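Local atomic coordinates of endo-1,4-beta-xylanase D (PDB entry 1W0N), a protein that binds xylan in a calcium-dependent way through its family 36 carbohydrate-binding module, the part of this xylanase present here, and so probably holds the enzyme on its substrate. Residues Arg62-Asn67 and Asp121-Phe126; His57-Arg62 and Gly83-Thr88; Ala43-Tyr48 and Glu108-Leu113. All blocks are in the same frame, centred on the assembly; numbering follows the deposited sequence.

The module has no helix: two antiparallel sheets pack face to face, a beta-sandwich. Contact 1 pairs strands 56-65 and 122-130 within one sheet, contact 3 pairs strands 45-52 and 107-113 within the other, and contact 2 spans the gap between them. Contacts 1 and 2 share Arg-62, their centres about 11 Å apart; the centre of contact 3 is about 13 Å from each. Along the chain the order is 43-48, 57-62, 62-67, 83-88, 108-113, 121-126, contact 2 lying between the halves of contact 3 and contact 1 crossing both. Phe-87 packs on the Gly-63 backbone, Leu-111 on Val-124 and Phe-85; contact 1 gives calcium Asp-125 and magnesium Asp-121, building both sites onto the sandwich.

Contact 1: Arg62-Asn67 and Asp121-Phe126; sequences RGASSN and DAYVDF. With CA (calcium ion), chain B; MG (magnesium ion), chain C.
One face of the Phe-126 ring is covered by Arg-62 CB, a CH-pi contact 3.9 Å from the ring centroid and offset toward the rim. At the edge of the Arg-62 guanidinium stands Asp-125: NH1 gives a salt-bridge hydrogen bond of 2.8 Å to OD2, with the acceptor only 1° out of the guanidinium plane, although that plane and the carboxylate are turned 59° apart. Asp-125 CG is anti to the backbone N (chi1 -176°), and its carboxylate is divided between two positive partners, for OD1 binds the calcium ion at 2.3 Å. The Tyr-123 ring has water 1 at its edge, in plane, joining its OH to Ser-66 O; Ser-66 CA approaches CE2 of the same ring obliquely.

The strands run antiparallel. Ala-64 and Tyr-123 form a hydrogen-bonded pair, bonded in both directions, and Gly-63 faces Val-124 in a non-hydrogen-bonded pair, their CA atoms 4.5 Å apart. Past the strand end, Ser-66 N donates to Asp-121 O, while Asp-121 N returns a bond to Ser-66 OG at 3.0 Å.

Asp-121 OD1 binds the magnesium ion at 2.0 Å, with Tyr-40 O and four waters completing six ligands. Glu-16, Glu-18 and Asp-35 share the calcium ion with Asp-125, so Arg-62 is a second-shell residue whose bond to OD2 probably steadies the carboxylate and would offset part of the acidic site's negative charge.

Contact 2: His57-Arg62 and Gly83-Thr88; sequences HNISVR and GSFNFT. With SO4 (sulfate ion), chain D.
Phe-85 and Phe-87 both carry CG anti to the carbonyl carbon (chi1 -61° and -59°), and their rings reach across to Val-61, whose CG1 is anti to its backbone N and whose CG2 lies beside that N. The two branches divide the work. CG2 presses on the face of Phe-85, 3.4 Å from CE2, with Val-61 CB above the centre of that ring, 4.0 Å from its centroid and 9° off the normal. CG1 instead meets Phe-87 CZ at 3.7 Å.

Each ring also turns its edge to a backbone carbonyl: Ile-59 O lies near the plane of Phe-85, 3.6 Å from CE1, and Val-61 O near that of Phe-87, at 3.5 Å from both CE1 and CZ. Ile-59 adds CG2, which reaches Phe-85 CZ at 4.2 Å. No hydrogen bond joins the segments, whose axes come no closer than 8.9 Å; the two phenylalanine rings bridge the interval, meeting side chains and backbone carbonyls of 57-62, as expected between facing sheets.

Segment 57-62 belongs to strand 56-65, which is bonded through its backbone to strands 93-101 and 122-130. Segment 83-88 belongs to strand 80-88, one of the two outermost strands of the second sheet within the chain, next to strand 70-77, whose Leu-75 also touches Ile-59.

Contact 3: Ala43-Tyr48 and Glu108-Leu113; sequences ADYVSY and EIKLAL
Val-46 packs against Leu-111 and Tyr-48 against Ile-109 on the inward face of the sheet, whereas Tyr-45, Ser-47, Glu-108 and Lys-110 make a looser, more polar arrangement. In the tight part, Val-46 CG2 meets Leu-111 CB at 3.8 Å, the two side chains crossing obliquely. The Tyr-48 ring lies side by side with Ile-109, pointing the same way, its CE1 3.6 Å from Ile-109 CB; chi1 of 78° sets CG between the backbone N and carbonyl carbon, from where the ring leans toward strand 107-113. Both are hydrogen-bonded pairs of strands running at 171°, with backbone N-to-O bonds in both directions of each pair; Ile-109 N to Tyr-48 O, 2.8 Å, is almost straight at 175°.

On the other face, contact is mostly between methylenes: Lys-110 CG comes within 4.0 Å of Tyr-45 CB, and Ser-47 CB within 4.1 Å of Lys-110 CB. Water 9 links Ser-47 OG, at 2.7 Å, to Glu-108 OE2.

In the five-stranded sheet, strand 45-52 has strand 21-23 on its far flank and strand 107-113 has strand 70-77. The inward side chains meet the opposing sheet, Leu-111 on Val-124, Val-46 on Val-37, and both Tyr-48 and Ile-109 on Phe-129.

Contact 1: Arg62-Asn67 and Asp121-Phe126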
loop_
_atom_site.group_PDB
_atom_site.type_symbol
_atom_site.label_atom_id
_atom_site.label_comp_id
_atom_site.label_asym_id
_atom_site.label_seq_id
_atom_site.Cartn_x
_atom_site.Cartn_y
_atom_site.Cartn_z
ATOM N N ARG A 62 1.480 -0.146 7.227
ATOM C CA ARG A 62 1.446 1.008 8.106
ATOM C C ARG A 62 1.310 2.255 7.232
ATOM O O ARG A 62 2.071 2.431 6.279
ATOM C CB ARG A 62 2.701 1.090 8.975
ATOM C CG ARG A 62 2.663 2.259 9.940
ATOM C CD ARG A 62 3.749 2.176 10.989
ATOM N NE ARG A 62 3.603 3.191 12.025
ATOM C CZ ARG A 62 4.408 4.234 12.239
ATOM N NH1 ARG A 62 5.411 4.527 11.420
ATOM N NH2 ARG A 62 4.193 5.015 13.309
ATOM N N GLY A 63 0.311 3.076 7.547
ATOM C CA GLY A 63 0.015 4.235 6.737
ATOM C C GLY A 63 -0.710 5.300 7.539
ATOM O O GLY A 63 -1.006 5.125 8.718
ATOM N N ALA A 64 -0.997 6.413 6.857
ATOM C CA ALA A 64 -1.718 7.522 7.469
ATOM C C ALA A 64 -2.410 8.309 6.381
ATOM O O ALA A 64 -2.083 8.188 5.198
ATOM C CB ALA A 64 -0.761 8.430 8.257
ATOM N N SER A 65 -3.374 9.139 6.789
ATOM C CA SER A 65 -4.013 10.082 5.897
ATOM C C SER A 65 -3.340 11.453 5.992
ATOM O O SER A 65 -2.809 11.829 7.042
ATOM C CB SER A 65 -5.479 10.217 6.316
ATOM O OG SER A 65 -6.142 11.144 5.470
ATOM N N SER A 66 -3.441 12.210 4.903
ATOM C CA SER A 66 -3.037 13.603 4.907
ATOM C C SER A 66 -3.937 14.491 5.758
ATOM O O SER A 66 -3.554 15.613 6.081
ATOM C CB SER A 66 -2.999 14.135 3.475
ATOM O OG SER A 66 -4.268 14.034 2.846
ATOM N N ASN A 67 -5.129 13.990 6.103
ATOM C CA ASN A 67 -6.122 14.810 6.778
ATOM C C ASN A 67 -6.778 14.004 7.894
ATOM O O ASN A 67 -6.510 12.818 8.089
ATOM C CB ASN A 67 -7.147 15.304 5.749
ATOM C CG ASN A 67 -6.606 16.419 4.878
ATOM O OD1 ASN A 67 -7.124 17.573 4.961
ATOM N ND2 ASN A 67 -5.675 16.160 4.030
ATOM N N ASP A 121 -5.182 12.007 0.759
ATOM C CA ASP A 121 -3.951 11.420 0.274
ATOM C C ASP A 121 -3.420 10.437 1.292
ATOM O O ASP A 121 -3.662 10.572 2.493
ATOM C CB ASP A 121 -2.970 12.532 -0.038
ATOM C CG ASP A 121 -3.535 13.470 -1.083
ATOM O OD1 ASP A 121 -4.235 12.938 -1.982
ATOM O OD2 ASP A 121 -3.296 14.700 -1.023
ATOM N N ALA A 122 -2.733 9.408 0.785
ATOM C CA ALA A 122 -2.222 8.351 1.644
ATOM C C ALA A 122 -0.715 8.434 1.771
ATOM O O ALA A 122 0.007 8.570 0.777
ATOM C CB ALA A 122 -2.589 6.983 1.112
ATOM N N TYR A 123 -0.253 8.297 2.994
ATOM C CA TYR A 123 1.148 8.115 3.296
ATOM C C TYR A 123 1.343 6.639 3.606
ATOM O O TYR A 123 0.606 6.080 4.438
ATOM C CB TYR A 123 1.517 8.974 4.494
ATOM C CG TYR A 123 1.193 10.447 4.348
ATOM C CD1 TYR A 123 1.497 11.150 3.195
ATOM C CD2 TYR A 123 0.630 11.149 5.404
ATOM C CE1 TYR A 123 1.235 12.514 3.084
ATOM C CE2 TYR A 123 0.389 12.511 5.320
ATOM C CZ TYR A 123 0.695 13.190 4.156
ATOM O OH TYR A 123 0.471 14.541 4.061
ATOM N N VAL A 124 2.369 6.044 2.987
ATOM C CA VAL A 124 2.595 4.601 3.102
ATOM C C VAL A 124 3.989 4.409 3.657
ATOM O O VAL A 124 4.962 4.961 3.104
ATOM C CB VAL A 124 2.478 3.960 1.689
ATOM C CG1 VAL A 124 2.647 2.482 1.783
ATOM C CG2 VAL A 124 1.101 4.241 1.072
ATOM N N ASP A 125 4.090 3.641 4.735
ATOM C CA ASP A 125 5.383 3.430 5.399
ATOM C C ASP A 125 6.053 2.140 4.902
ATOM O O ASP A 125 7.199 2.160 4.437
ATOM C CB ASP A 125 5.137 3.408 6.911
ATOM C CG ASP A 125 6.389 3.302 7.755
ATOM O OD1 ASP A 125 7.492 3.211 7.181
ATOM O OD2 ASP A 125 6.269 3.293 9.003
ATOM N N PHE A 126 5.331 1.030 5.012
ATOM C CA PHE A 126 5.850 -0.280 4.632
ATOM C C PHE A 126 4.670 -1.229 4.464
ATOM O O PHE A 126 3.551 -0.947 4.920
ATOM C CB PHE A 126 6.831 -0.837 5.682
ATOM C CG PHE A 126 6.232 -1.053 7.049
ATOM C CD1 PHE A 126 5.400 -2.151 7.323
ATOM C CD2 PHE A 126 6.539 -0.167 8.079
ATOM C CE1 PHE A 126 4.870 -2.358 8.597
ATOM C CE2 PHE A 126 6.039 -0.389 9.371
ATOM C CZ PHE A 126 5.197 -1.479 9.611
HETATM CA CA CA B . 9.154 3.256 5.617
HETATM MG MG MG C . -5.363 13.553 -3.548
HETATM O O HOH W 1 -0.415 15.754 6.120
HETATM O O HOH W 2 -4.146 15.241 -3.535
HETATM O O HOH W 3 10.451 3.612 7.625
HETATM O O HOH W 4 -6.417 14.258 -5.163
HETATM O O HOH W 5 -6.714 14.568 -2.288
HETATM O O HOH W 6 -6.595 11.927 -3.269
#

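Contact 2: His57-Arg62 and Gly83-Thr88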
loop_
_atom_site.group_PDB
_atom_site.type_symbol
_atom_site.label_atom_id
_atom_site.label_comp_id
_atom_site.label_asym_id
_atom_site.label_seq_id
_atom_site.Cartn_x
_atom_site.Cartn_y
_atom_site.Cartn_z
ATOM N N HIS A 57 -1.790 -15.226 2.270
ATOM C CA HIS A 57 -1.071 -14.435 3.251
ATOM C C HIS A 57 -2.001 -13.479 3.982
ATOM O O HIS A 57 -3.043 -13.084 3.483
ATOM C CB HIS A 57 0.012 -13.561 2.584
ATOM C CG HIS A 57 1.137 -14.373 2.038
ATOM N ND1 HIS A 57 1.038 -15.043 0.848
ATOM C CD2 HIS A 57 2.331 -14.683 2.590
ATOM C CE1 HIS A 57 2.150 -15.739 0.684
ATOM N NE2 HIS A 57 2.951 -15.543 1.706
ATOM N N ASN A 58 -1.532 -13.080 5.175
ATOM C CA ASN A 58 -2.000 -11.881 5.835
ATOM C C ASN A 58 -1.094 -10.742 5.414
ATOM O O ASN A 58 0.126 -10.911 5.285
ATOM C CB ASN A 58 -1.937 -12.055 7.351
ATOM C CG ASN A 58 -2.719 -13.241 7.845
ATOM O OD1 ASN A 58 -2.196 -14.079 8.647
ATOM N ND2 ASN A 58 -3.917 -13.350 7.426
ATOM N N ILE A 59 -1.695 -9.570 5.156
ATOM C CA ILE A 59 -0.945 -8.444 4.646
ATOM C C ILE A 59 -1.270 -7.214 5.487
ATOM O O ILE A 59 -2.439 -6.846 5.612
ATOM C CB ILE A 59 -1.263 -8.150 3.186
ATOM C CG1 ILE A 59 -1.193 -9.404 2.314
ATOM C CG2 ILE A 59 -0.292 -7.115 2.645
ATOM C CD1 ILE A 59 -2.456 -9.799 1.741
ATOM N N SER A 60 -0.226 -6.577 6.032
ATOM C CA SER A 60 -0.410 -5.355 6.792
ATOM C C SER A 60 0.371 -4.223 6.140
ATOM O O SER A 60 1.441 -4.431 5.574
ATOM C CB SER A 60 0.016 -5.526 8.240
ATOM O OG SER A 60 -0.876 -6.340 8.982
ATOM N N VAL A 61 -0.195 -3.021 6.230
ATOM C CA VAL A 61 0.467 -1.811 5.765
ATOM C C VAL A 61 0.345 -0.784 6.880
ATOM O O VAL A 61 -0.745 -0.565 7.417
ATOM C CB VAL A 61 -0.146 -1.276 4.453
ATOM C CG1 VAL A 61 0.391 0.119 4.100
ATOM C CG2 VAL A 61 0.159 -2.241 3.314
ATOM N N ARG A 62 1.480 -0.146 7.227
ATOM C CA ARG A 62 1.446 1.008 8.106
ATOM C C ARG A 62 1.310 2.255 7.232
ATOM O O ARG A 62 2.071 2.431 6.279
ATOM C CB ARG A 62 2.701 1.090 8.975
ATOM C CG ARG A 62 2.663 2.259 9.940
ATOM C CD ARG A 62 3.749 2.176 10.989
ATOM N NE ARG A 62 3.603 3.191 12.025
ATOM C CZ ARG A 62 4.408 4.234 12.239
ATOM N NH1 ARG A 62 5.411 4.527 11.420
ATOM N NH2 ARG A 62 4.193 5.015 13.309
ATOM N N GLY A 83 -8.108 -6.031 -2.056
ATOM C CA GLY A 83 -8.742 -5.348 -0.946
ATOM C C GLY A 83 -8.174 -3.937 -0.852
ATOM O O GLY A 83 -7.311 -3.555 -1.634
ATOM N N SER A 84 -8.704 -3.178 0.113
ATOM C CA SER A 84 -8.272 -1.819 0.332
ATOM C C SER A 84 -8.037 -1.544 1.806
ATOM O O SER A 84 -8.865 -1.874 2.632
ATOM C CB SER A 84 -9.272 -0.770 -0.242
ATOM O OG SER A 84 -9.440 0.462 0.372
ATOM N N PHE A 85 -6.963 -0.847 2.106
ATOM C CA PHE A 85 -6.653 -0.391 3.440
ATOM C C PHE A 85 -7.250 1.000 3.660
ATOM O O PHE A 85 -7.162 1.869 2.802
ATOM C CB PHE A 85 -5.136 -0.273 3.620
ATOM C CG PHE A 85 -4.402 -1.576 3.439
ATOM C CD1 PHE A 85 -4.376 -2.531 4.443
ATOM C CD2 PHE A 85 -3.670 -1.801 2.284
ATOM C CE1 PHE A 85 -3.680 -3.723 4.305
ATOM C CE2 PHE A 85 -2.967 -2.990 2.138
ATOM C CZ PHE A 85 -2.977 -3.953 3.137
ATOM N N ASN A 86 -7.837 1.187 4.841
ATOM C CA ASN A 86 -8.429 2.453 5.248
ATOM C C ASN A 86 -7.525 3.109 6.283
ATOM O O ASN A 86 -7.361 2.569 7.384
ATOM C CB ASN A 86 -9.801 2.156 5.853
ATOM C CG ASN A 86 -10.535 3.384 6.340
ATOM O OD1 ASN A 86 -11.811 3.385 6.280
ATOM N ND2 ASN A 86 -9.874 4.328 6.848
ATOM N N PHE A 87 -6.926 4.246 5.900
ATOM C CA PHE A 87 -6.174 5.066 6.847
ATOM C C PHE A 87 -6.966 6.346 7.070
ATOM O O PHE A 87 -7.007 7.232 6.211
ATOM C CB PHE A 87 -4.773 5.405 6.303
ATOM C CG PHE A 87 -3.977 4.163 6.022
ATOM C CD1 PHE A 87 -3.482 3.395 7.062
ATOM C CD2 PHE A 87 -3.756 3.747 4.718
ATOM C CE1 PHE A 87 -2.782 2.213 6.820
ATOM C CE2 PHE A 87 -3.045 2.568 4.463
ATOM C CZ PHE A 87 -2.580 1.799 5.509
ATOM N N THR A 88 -7.625 6.417 8.227
ATOM C CA THR A 88 -8.374 7.606 8.612
ATOM C C THR A 88 -7.605 8.332 9.700
ATOM O O THR A 88 -7.192 7.744 10.698
ATOM C CB THR A 88 -9.784 7.215 9.077
ATOM O OG1 THR A 88 -10.531 6.699 7.969
ATOM C CG2 THR A 88 -10.569 8.425 9.573
HETATM S S SO4 D . 5.379 -17.209 0.547
HETATM O O1 SO4 D . 5.882 -17.872 1.654
HETATM O O2 SO4 D . 4.208 -17.793 0.100
HETATM O O3 SO4 D . 5.291 -15.770 0.850
HETATM O O4 SO4 D . 6.570 -17.488 -0.308
#

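Contact 3: Ala43-Tyr48 and Glu108-Leu113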
loop_
_atom_site.group_PDB
_atom_site.type_symbol
_atom_site.label_atom_id
_atom_site.label_comp_id
_atom_site.label_asym_id
_atom_site.label_seq_id
_atom_site.Cartn_x
_atom_site.Cartn_y
_atom_site.Cartn_z
ATOM N N ALA A 43 -3.249 7.579 -10.771
ATOM C CA ALA A 43 -2.074 7.115 -11.474
ATOM C C ALA A 43 -0.852 7.059 -10.592
ATOM O O ALA A 43 0.153 6.500 -10.995
ATOM C CB ALA A 43 -1.781 7.923 -12.704
ATOM N N ASP A 44 -0.908 7.579 -9.326
ATOM C CA ASP A 44 0.181 7.382 -8.399
ATOM C C ASP A 44 0.234 5.940 -7.926
ATOM O O ASP A 44 -0.807 5.314 -7.712
ATOM C CB ASP A 44 0.026 8.305 -7.176
ATOM C CG ASP A 44 0.315 9.769 -7.480
ATOM O OD1 ASP A 44 0.970 10.068 -8.521
ATOM O OD2 ASP A 44 -0.094 10.621 -6.649
ATOM N N TYR A 45 1.419 5.398 -7.730
ATOM C CA TYR A 45 1.540 4.046 -7.177
ATOM C C TYR A 45 2.927 3.829 -6.618
ATOM O O TYR A 45 3.875 4.534 -6.956
ATOM C CB TYR A 45 1.245 2.968 -8.262
ATOM C CG TYR A 45 2.267 2.924 -9.384
ATOM C CD1 TYR A 45 2.132 3.695 -10.523
ATOM C CD2 TYR A 45 3.381 2.111 -9.270
ATOM C CE1 TYR A 45 3.082 3.648 -11.546
ATOM C CE2 TYR A 45 4.340 2.066 -10.267
ATOM C CZ TYR A 45 4.199 2.813 -11.429
ATOM O OH TYR A 45 5.118 2.766 -12.412
ATOM N N VAL A 46 3.028 2.780 -5.770
ATOM C CA VAL A 46 4.301 2.128 -5.498
ATOM C C VAL A 46 4.167 0.661 -5.858
ATOM O O VAL A 46 3.086 0.071 -5.698
ATOM C CB VAL A 46 4.781 2.256 -4.024
ATOM C CG1 VAL A 46 5.158 3.696 -3.729
ATOM C CG2 VAL A 46 3.742 1.759 -3.034
ATOM N N SER A 47 5.247 0.055 -6.344
ATOM C CA SER A 47 5.192 -1.347 -6.714
ATOM C C SER A 47 6.542 -2.015 -6.610
ATOM O O SER A 47 7.589 -1.372 -6.682
ATOM C CB SER A 47 4.648 -1.531 -8.115
ATOM O OG SER A 47 5.529 -1.009 -9.075
ATOM N N TYR A 48 6.517 -3.340 -6.471
ATOM C CA TYR A 48 7.724 -4.142 -6.547
ATOM C C TYR A 48 7.293 -5.577 -6.838
ATOM O O TYR A 48 6.121 -5.922 -6.760
ATOM C CB TYR A 48 8.563 -4.047 -5.253
ATOM C CG TYR A 48 8.048 -4.875 -4.130
ATOM C CD1 TYR A 48 6.939 -4.494 -3.380
ATOM C CD2 TYR A 48 8.637 -6.109 -3.856
ATOM C CE1 TYR A 48 6.443 -5.328 -2.382
ATOM C CE2 TYR A 48 8.153 -6.936 -2.866
ATOM C CZ TYR A 48 7.044 -6.554 -2.130
ATOM O OH TYR A 48 6.533 -7.343 -1.144
ATOM N N GLU A 108 3.637 -9.059 -9.098
ATOM C CA GLU A 108 3.718 -7.643 -8.814
ATOM C C GLU A 108 2.841 -7.312 -7.626
ATOM O O GLU A 108 1.680 -7.721 -7.558
ATOM C CB GLU A 108 3.237 -6.823 -10.000
ATOM C CG GLU A 108 3.294 -5.314 -9.731
ATOM C CD GLU A 108 2.546 -4.540 -10.756
ATOM O OE1 GLU A 108 1.248 -4.588 -10.845
ATOM O OE2 GLU A 108 3.155 -3.813 -11.527
ATOM N N ILE A 109 3.412 -6.540 -6.689
ATOM C CA ILE A 109 2.685 -5.964 -5.569
ATOM C C ILE A 109 2.575 -4.476 -5.835
ATOM O O ILE A 109 3.597 -3.821 -6.099
ATOM C CB ILE A 109 3.449 -6.194 -4.248
ATOM C CG1 ILE A 109 3.853 -7.655 -4.063
ATOM C CG2 ILE A 109 2.638 -5.673 -3.061
ATOM C CD1 ILE A 109 2.738 -8.659 -4.155
ATOM N N LYS A 110 1.371 -3.929 -5.804
ATOM C CA LYS A 110 1.170 -2.510 -6.067
ATOM C C LYS A 110 0.220 -1.938 -5.024
ATOM O O LYS A 110 -0.786 -2.570 -4.666
ATOM C CB LYS A 110 0.638 -2.312 -7.472
ATOM C CG LYS A 110 0.361 -0.876 -7.868
ATOM C CD LYS A 110 0.006 -0.712 -9.301
ATOM C CE LYS A 110 -1.308 -1.214 -9.656
ATOM N NZ LYS A 110 -1.574 -0.800 -11.042
ATOM N N LEU A 111 0.546 -0.741 -4.539
ATOM C CA LEU A 111 -0.358 0.048 -3.712
ATOM C C LEU A 111 -0.695 1.320 -4.484
ATOM O O LEU A 111 0.193 1.997 -5.037
ATOM C CB LEU A 111 0.304 0.393 -2.374
ATOM C CG LEU A 111 0.588 -0.801 -1.459
ATOM C CD1 LEU A 111 1.583 -0.421 -0.358
ATOM C CD2 LEU A 111 -0.678 -1.353 -0.821
ATOM N N ALA A 112 -1.974 1.678 -4.525
ATOM C CA ALA A 112 -2.458 2.887 -5.235
ATOM C C ALA A 112 -3.693 3.370 -4.547
ATOM O O ALA A 112 -4.409 2.597 -3.928
ATOM C CB ALA A 112 -2.765 2.581 -6.684
ATOM N N LEU A 113 -4.043 4.654 -4.618
ATOM C CA LEU A 113 -5.302 5.129 -4.052
ATOM C C LEU A 113 -6.486 4.408 -4.667
ATOM O O LEU A 113 -6.526 4.175 -5.879
ATOM C CB LEU A 113 -5.463 6.628 -4.245
ATOM C CG LEU A 113 -4.510 7.535 -3.478
ATOM C CD1 LEU A 113 -4.755 8.975 -3.814
ATOM C CD2 LEU A 113 -4.583 7.347 -2.017
HETATM O O HOH W 7 -2.618 6.442 -6.101
HETATM O O HOH W 8 -3.198 6.192 -7.006
HETATM O O HOH W 9 4.128 -1.232 -11.367
#